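PDB 5D8D: D-alanine--D-alanine ligase from Acinetobacter baumannii ACICU, which catalyses the ATP-dependent joining of two D-alanine molecules into D-alanyl-D-alanine, a building block of the peptidoglycan cell wall. Local coordinates for residues T5-V10 against S38-E43. Numbering follows the deposited sequence.
Sequences TKFGKV and SGVQAE
The F7 ring meets V40 obliquely, its CD2 lying 4.2 Å from CG1 of V40, while CG of K6 sits over the centre of one ring face. Residues L300 and E301 of helix 292-301, together with L304, also touch the ring, which is buried in this largely apolar setting, one that suits phenylalanine. The contact joins the two parallel strands of a beta-alpha-beta crossover (strand 9-13, helix 21-37, strand 41-45), consistent with the Rossmann-like N-terminal domain of this ligase family. G8 leaves helix 3-7 with positive phi (60°), a backbone conformation that glycine adopts readily; G39, also at positive phi, is the C' residue of the Schellman motif that closes helix 21-37. Past the glycines, V10 pairs with A42 in parallel register. The N-H of V10 gives a nearly straight bond to O of Q41 (3.0 Å), and its carbonyl O accepts the N-H of E43. CA of A42 adds a CA-H...O contact to that same oxygen at 3.4 Å. On the side of V10 and A42, CG1 of V10 packs against CG2 of V40 at 3.6 Å, the two side chains crossing at about a right angle. The small A42, whose CB is 4.4 Å from CG2 of V10, fits against L32 and L35 of helix 21-37, and V40 also reaches L35. K9 and Q41 lie on the face opposite V10 and A42, where the amide oxygen OE1 of Q41 lies 3.7 Å from the methylene CG of K9. A bend at chi3 (82°) carries CE of K9 to 3.8 Å from OE2 of E43; beyond it NZ makes a long salt bridge with OE1 of E43 (4.0 Å), the same OE1 being hydrogen-bonded to OH of Y58.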
ATOM      1  N   THR A   5      26.452  22.197   0.757  1.00 73.19           N
ATOM      2  CA  THR A   5      26.911  21.454  -0.417  1.00 70.38           C
ATOM      3  C   THR A   5      26.277  20.077  -0.424  1.00 62.00           C
ATOM      4  O   THR A   5      25.519  19.763  -1.323  1.00 67.00           O
ATOM      5  CB  THR A   5      28.452  21.374  -0.450  1.00 75.26           C
ATOM      6  OG1 THR A   5      28.955  22.636  -0.908  1.00 83.05           O
ATOM      7  CG2 THR A   5      28.969  20.253  -1.370  1.00 76.94           C
ATOM      8  N   LYS A   6      26.572  19.309   0.622  1.00 56.29           N
ATOM      9  CA  LYS A   6      26.192  17.899   0.815  1.00 51.58           C
ATOM     10  C   LYS A   6      24.744  17.569   0.487  1.00 50.60           C
ATOM     11  O   LYS A   6      24.497  16.541  -0.106  1.00 50.29           O
ATOM     12  CB  LYS A   6      26.477  17.516   2.277  1.00 54.71           C
ATOM     13  CG  LYS A   6      26.226  16.074   2.693  1.00 56.94           C
ATOM     14  CD  LYS A   6      27.220  15.655   3.781  1.00 56.97           C
ATOM     15  CE  LYS A   6      26.888  14.334   4.475  1.00 59.93           C
ATOM     16  NZ  LYS A   6      26.148  14.526   5.769  1.00 63.17           N
ATOM     17  N   PHE A   7      23.812  18.439   0.880  1.00 45.32           N
ATOM     18  CA  PHE A   7      22.354  18.250   0.669  1.00 42.90           C
ATOM     19  C   PHE A   7      21.705  19.130  -0.401  1.00 42.53           C
ATOM     20  O   PHE A   7      20.553  18.843  -0.801  1.00 40.99           O
ATOM     21  CB  PHE A   7      21.571  18.450   1.976  1.00 39.40           C
ATOM     22  CG  PHE A   7      21.985  17.516   3.080  1.00 41.96           C
ATOM     23  CD1 PHE A   7      21.619  16.177   3.055  1.00 42.56           C
ATOM     24  CD2 PHE A   7      22.727  17.970   4.163  1.00 41.59           C
ATOM     25  CE1 PHE A   7      21.994  15.318   4.089  1.00 40.25           C
ATOM     26  CE2 PHE A   7      23.089  17.120   5.194  1.00 39.48           C
ATOM     27  CZ  PHE A   7      22.721  15.792   5.149  1.00 40.20           C
ATOM     28  N   GLY A   8      22.382  20.193  -0.852  1.00 38.09           N
ATOM     29  CA  GLY A   8      21.783  21.041  -1.883  1.00 39.21           C
ATOM     30  C   GLY A   8      20.463  21.613  -1.358  1.00 41.92           C
ATOM     31  O   GLY A   8      20.363  21.907  -0.167  1.00 38.51           O
ATOM     32  N   LYS A   9      19.451  21.761  -2.223  1.00 42.60           N
ATOM     33  CA  LYS A   9      18.217  22.462  -1.821  1.00 46.04           C
ATOM     34  C   LYS A   9      17.281  21.443  -1.236  1.00 45.17           C
ATOM     35  O   LYS A   9      16.960  20.497  -1.922  1.00 39.87           O
ATOM     36  CB  LYS A   9      17.562  23.217  -2.967  1.00 46.48           C
ATOM     37  CG  LYS A   9      18.329  24.452  -3.381  1.00 52.93           C
ATOM     38  CD  LYS A   9      17.576  25.318  -4.383  1.00 60.63           C
ATOM     39  CE  LYS A   9      16.565  26.232  -3.704  1.00 63.92           C
ATOM     40  NZ  LYS A   9      15.384  26.455  -4.587  1.00 72.34           N
ATOM     41  N   VAL A  10      16.878  21.608   0.040  1.00 45.21           N
ATOM     42  CA  VAL A  10      15.959  20.668   0.645  1.00 40.05           C
ATOM     43  C   VAL A  10      14.630  21.293   0.886  1.00 40.16           C
ATOM     44  O   VAL A  10      14.560  22.405   1.347  1.00 42.84           O
ATOM     45  CB  VAL A  10      16.540  19.823   1.826  1.00 40.67           C
ATOM     46  CG1 VAL A  10      17.980  20.146   2.157  1.00 40.74           C
ATOM     47  CG2 VAL A  10      15.615  19.748   3.022  1.00 40.23           C
ATOM     48  N   SER A  38      21.806  23.959  11.303  1.00 44.36           N
ATOM     49  CA  SER A  38      22.849  23.021  10.865  1.00 43.54           C
ATOM     50  C   SER A  38      23.481  23.381   9.511  1.00 43.43           C
ATOM     51  O   SER A  38      24.266  22.608   8.962  1.00 46.44           O
ATOM     52  CB  SER A  38      22.299  21.599  10.823  1.00 39.11           C
ATOM     53  OG  SER A  38      21.602  21.278  11.999  1.00 39.98           O
ATOM     54  N   GLY A  39      23.125  24.532   8.958  1.00 48.41           N
ATOM     55  CA  GLY A  39      23.674  24.982   7.675  1.00 44.38           C
ATOM     56  C   GLY A  39      23.127  24.308   6.440  1.00 43.96           C
ATOM     57  O   GLY A  39      23.698  24.506   5.355  1.00 47.31           O
ATOM     58  N   VAL A  40      22.026  23.554   6.554  1.00 40.65           N
ATOM     59  CA  VAL A  40      21.389  23.004   5.343  1.00 46.02           C
ATOM     60  C   VAL A  40      20.439  24.036   4.729  1.00 39.84           C
ATOM     61  O   VAL A  40      19.876  24.833   5.443  1.00 45.13           O
ATOM     62  CB  VAL A  40      20.759  21.585   5.468  1.00 48.26           C
ATOM     63  CG1 VAL A  40      21.121  20.858   6.746  1.00 45.39           C
ATOM     64  CG2 VAL A  40      19.272  21.612   5.216  1.00 50.18           C
ATOM     65  N   GLN A  41      20.329  24.051   3.408  1.00 44.76           N
ATOM     66  CA  GLN A  41      19.505  25.037   2.694  1.00 53.52           C
ATOM     67  C   GLN A  41      18.100  24.504   2.668  1.00 50.09           C
ATOM     68  O   GLN A  41      17.684  23.970   1.660  1.00 52.31           O
ATOM     69  CB  GLN A  41      19.906  25.228   1.215  1.00 55.13           C
ATOM     70  CG  GLN A  41      21.209  25.926   0.911  1.00 64.52           C
ATOM     71  CD  GLN A  41      21.479  25.889  -0.589  1.00 74.92           C
ATOM     72  OE1 GLN A  41      20.695  26.420  -1.385  1.00 76.51           O
ATOM     73  NE2 GLN A  41      22.555  25.205  -0.986  1.00 77.35           N
ATOM     74  N   ALA A  42      17.368  24.664   3.755  1.00 49.52           N
ATOM     75  CA  ALA A  42      15.994  24.159   3.847  1.00 46.97           C
ATOM     76  C   ALA A  42      14.964  25.272   3.577  1.00 46.08           C
ATOM     77  O   ALA A  42      15.213  26.438   3.892  1.00 47.17           O
ATOM     78  CB  ALA A  42      15.783  23.559   5.208  1.00 46.63           C
ATOM     79  N   GLU A  43      13.821  24.897   2.991  1.00 46.12           N
ATOM     80  CA  GLU A  43      12.689  25.811   2.764  1.00 45.65           C
ATOM     81  C   GLU A  43      11.407  25.065   3.047  1.00 43.34           C
ATOM     82  O   GLU A  43      11.222  23.929   2.638  1.00 44.33           O
ATOM     83  CB  GLU A  43      12.665  26.353   1.328  1.00 47.65           C
ATOM     84  CG  GLU A  43      13.995  26.937   0.854  1.00 55.62           C
ATOM     85  CD  GLU A  43      13.988  27.480  -0.592  1.00 63.91           C
ATOM     86  OE1 GLU A  43      13.106  27.095  -1.392  1.00 63.04           O
ATOM     87  OE2 GLU A  43      14.887  28.300  -0.936  1.00 67.87           O
TER